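Local coordinates for TrwG protein (Bartonella grahamii, PDB 4NHF) that is the soluble domain of a VirB8-family protein that probably serves as a component of a type IV secretion machinery, at residues A[51-54]-A[55-59]. Residues are numbered along the deposited sequence; the frame is centred on the assembly and turned at random.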
ATOM      1  N   GLN A  51       6.327  -1.290  -4.689  1.00 13.53           N
ATOM      2  CA  GLN A  51       4.862  -1.161  -4.553  1.00 13.89           C
ATOM      3  C   GLN A  51       4.129  -1.713  -5.814  1.00 13.03           C
ATOM      4  O   GLN A  51       3.076  -2.340  -5.726  1.00 12.75           O
ATOM      5  CB  GLN A  51       4.411   0.251  -4.238  1.00 14.52           C
ATOM      6  CG  GLN A  51       4.720   0.704  -2.792  1.00 15.54           C
ATOM      7  CD  GLN A  51       4.125  -0.190  -1.739  1.00 16.52           C
ATOM      8  OE1 GLN A  51       2.936  -0.483  -1.779  1.00 17.82           O
ATOM      9  NE2 GLN A  51       4.943  -0.703  -0.856  1.00 17.48           N
ATOM     10  N   TYR A  52       4.710  -1.493  -6.981  1.00 12.61           N
ATOM     11  CA  TYR A  52       4.047  -1.912  -8.210  1.00 12.24           C
ATOM     12  C   TYR A  52       3.940  -3.437  -8.283  1.00 12.51           C
ATOM     13  O   TYR A  52       2.904  -3.973  -8.613  1.00 12.49           O
ATOM     14  CB  TYR A  52       4.743  -1.414  -9.451  1.00 12.26           C
ATOM     15  CG  TYR A  52       3.961  -1.684 -10.709  1.00 11.91           C
ATOM     16  CD1 TYR A  52       2.860  -0.939 -11.049  1.00 11.85           C
ATOM     17  CD2 TYR A  52       4.352  -2.687 -11.563  1.00 12.02           C
ATOM     18  CE1 TYR A  52       2.154  -1.200 -12.229  1.00 12.14           C
ATOM     19  CE2 TYR A  52       3.646  -2.979 -12.720  1.00 12.20           C
ATOM     20  CZ  TYR A  52       2.545  -2.237 -13.060  1.00 12.30           C
ATOM     21  OH  TYR A  52       1.909  -2.561 -14.252  1.00 12.51           O
ATOM     22  N   VAL A  53       5.031  -4.122  -7.999  1.00 12.64           N
ATOM     23  CA  VAL A  53       5.057  -5.558  -8.120  1.00 12.75           C
ATOM     24  C   VAL A  53       4.147  -6.131  -7.048  1.00 12.70           C
ATOM     25  O   VAL A  53       3.365  -7.033  -7.351  1.00 12.80           O
ATOM     26  CB  VAL A  53       6.509  -6.059  -7.995  1.00 12.90           C
ATOM     27  CG1 VAL A  53       6.571  -7.535  -7.824  1.00 13.29           C
ATOM     28  CG2 VAL A  53       7.315  -5.628  -9.231  1.00 13.10           C
ATOM     29  N   LEU A  54       4.224  -5.591  -5.820  1.00 12.79           N
ATOM     30  CA  LEU A  54       3.341  -6.027  -4.722  1.00 13.20           C
ATOM     31  C   LEU A  54       1.859  -5.846  -5.062  1.00 13.87           C
ATOM     32  O   LEU A  54       1.043  -6.736  -4.732  1.00 14.18           O
ATOM     33  CB  LEU A  54       3.595  -5.342  -3.385  1.00 13.23           C
ATOM     34  CG  LEU A  54       4.956  -5.621  -2.772  1.00 13.51           C
ATOM     35  CD1 LEU A  54       5.139  -4.786  -1.505  1.00 13.92           C
ATOM     36  CD2 LEU A  54       5.123  -7.105  -2.548  1.00 13.91           C
ATOM     37  N   ASN A  55       1.501  -4.764  -5.737  1.00 13.79           N
ATOM     38  CA  ASN A  55       0.093  -4.613  -6.126  1.00 14.48           C
ATOM     39  C   ASN A  55      -0.306  -5.451  -7.344  1.00 14.76           C
ATOM     40  O   ASN A  55      -1.399  -6.015  -7.393  1.00 14.59           O
ATOM     41  CB  ASN A  55      -0.257  -3.165  -6.366  1.00 14.41           C
ATOM     42  CG  ASN A  55      -0.526  -2.441  -5.066  1.00 15.19           C
ATOM     43  OD1 ASN A  55      -1.651  -2.485  -4.533  1.00 15.90           O
ATOM     44  ND2 ASN A  55       0.497  -1.773  -4.542  1.00 15.22           N
ATOM     45  N   ARG A  56       0.559  -5.472  -8.350  1.00 14.31           N
ATOM     46  CA  ARG A  56       0.174  -6.173  -9.549  1.00 14.57           C
ATOM     47  C   ARG A  56       0.127  -7.715  -9.376  1.00 14.87           C
ATOM     48  O   ARG A  56      -0.692  -8.357 -10.003  1.00 14.70           O
ATOM     49  CB  ARG A  56       1.074  -5.758 -10.702  1.00 14.43           C
ATOM     50  CG  ARG A  56       0.844  -6.541 -11.974  1.00 15.10           C
ATOM     51  CD  ARG A  56       1.550  -5.883 -13.147  1.00 15.32           C
ATOM     52  NE  ARG A  56       1.334  -6.672 -14.365  1.00 16.11           N
ATOM     53  CZ  ARG A  56       1.411  -6.257 -15.625  1.00 16.35           C
ATOM     54  NH1 ARG A  56       1.658  -4.998 -15.956  1.00 16.28           N
ATOM     55  NH2 ARG A  56       1.183  -7.140 -16.593  1.00 16.84           N
ATOM     56  N   GLU A  57       1.026  -8.281  -8.582  1.00 14.72           N
ATOM     57  CA  GLU A  57       1.191  -9.723  -8.547  1.00 15.71           C
ATOM     58  C   GLU A  57       0.405 -10.353  -7.423  1.00 15.73           C
ATOM     59  O   GLU A  57       0.196 -11.538  -7.430  1.00 16.48           O
ATOM     60  CB  GLU A  57       2.690 -10.092  -8.456  1.00 16.08           C
ATOM     61  CG  GLU A  57       3.518  -9.657  -9.677  1.00 15.87           C
ATOM     62  CD  GLU A  57       3.158 -10.356 -10.975  1.00 16.89           C
ATOM     63  OE1 GLU A  57       2.531 -11.418 -10.973  1.00 17.15           O
ATOM     64  OE2 GLU A  57       3.510  -9.820 -12.029  1.00 18.01           O
ATOM     65  N   ASN A  58      -0.062  -9.544  -6.468  1.00 15.57           N
ATOM     66  CA  ASN A  58      -0.900 -10.018  -5.336  1.00 15.90           C
ATOM     67  C   ASN A  58      -2.289 -10.430  -5.840  1.00 16.53           C
ATOM     68  O   ASN A  58      -2.786  -9.822  -6.775  1.00 16.35           O
ATOM     69  CB  ASN A  58      -1.070  -8.868  -4.328  1.00 15.96           C
ATOM     70  CG  ASN A  58      -1.714  -9.317  -3.006  1.00 16.59           C
ATOM     71  OD1 ASN A  58      -1.270 -10.280  -2.373  1.00 17.43           O
ATOM     72  ND2 ASN A  58      -2.738  -8.635  -2.605  1.00 16.51           N
ATOM     73  N   TYR A  59      -2.935 -11.440  -5.232  1.00 17.08           N
ATOM     74  CA  TYR A  59      -4.374 -11.624  -5.443  1.00 17.92           C
ATOM     75  C   TYR A  59      -4.995 -11.841  -4.084  1.00 18.24           C
ATOM     76  O   TYR A  59      -4.556 -12.748  -3.375  1.00 18.11           O
ATOM     77  CB  TYR A  59      -4.733 -12.835  -6.343  1.00 18.79           C
ATOM     78  CG  TYR A  59      -6.206 -12.903  -6.489  1.00 19.64           C
ATOM     79  CD1 TYR A  59      -6.872 -12.044  -7.348  1.00 19.68           C
ATOM     80  CD2 TYR A  59      -6.951 -13.717  -5.680  1.00 20.73           C
ATOM     81  CE1 TYR A  59      -8.237 -12.033  -7.407  1.00 20.84           C
ATOM     82  CE2 TYR A  59      -8.308 -13.733  -5.747  1.00 21.76           C
ATOM     83  CZ  TYR A  59      -8.963 -12.907  -6.631  1.00 21.66           C
ATOM     84  OH  TYR A  59     -10.354 -12.975  -6.692  1.00 22.65           O
TER
HETATM   85  O   HOH W   1       0.815   0.614  -2.700  1.00 26.79           O
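Gln51 O takes two hydrogen bonds from Asn55, which reach it from opposite faces of its carbonyl plane: one from the backbone N, the other from ND2 at 2.9 Å. The side-chain bond is nearly straight (162°), and Gln51 O lies close to the plane of the Asn55 amide, although ND2 stands above the Gln51 carbonyl plane. A water links the same ND2 to Gln51 OE1, donating to OE1 (2.6 Å) and accepting from ND2 (3.0 Å). Asn67 of helix 64-73 bonds both Asn55 OD1 and Asn58 ND2, the latter close to the calcium-binding Asp60. Ordinary helical bonds follow from Arg56 N to Tyr52 O and from Glu57 N to Val53 O, and a weak one, at 3.5 Å, from Asn58 N to Leu54 O. In this VirB8 domain of the NTF2 clan, helix 42-57 lies between the antiparallel sheet and helices 64-73 and 77-86. Between these helices and strand 165-174, Tyr52 and Arg56 run side by side, the Tyr52 ring meeting Tyr170 edge-to-face. With CG anti to the backbone N (chi1 174°) and the chain extended, Arg56 brings NH1 within 3.0 Å of Tyr52 OH, a hydrogen bond in the guanidinium plane; Ser75 also binds that hydroxyl. Arg56 CB lies over one ring face, toward the rim, and CD is 3.6 Å from Tyr52 CE2.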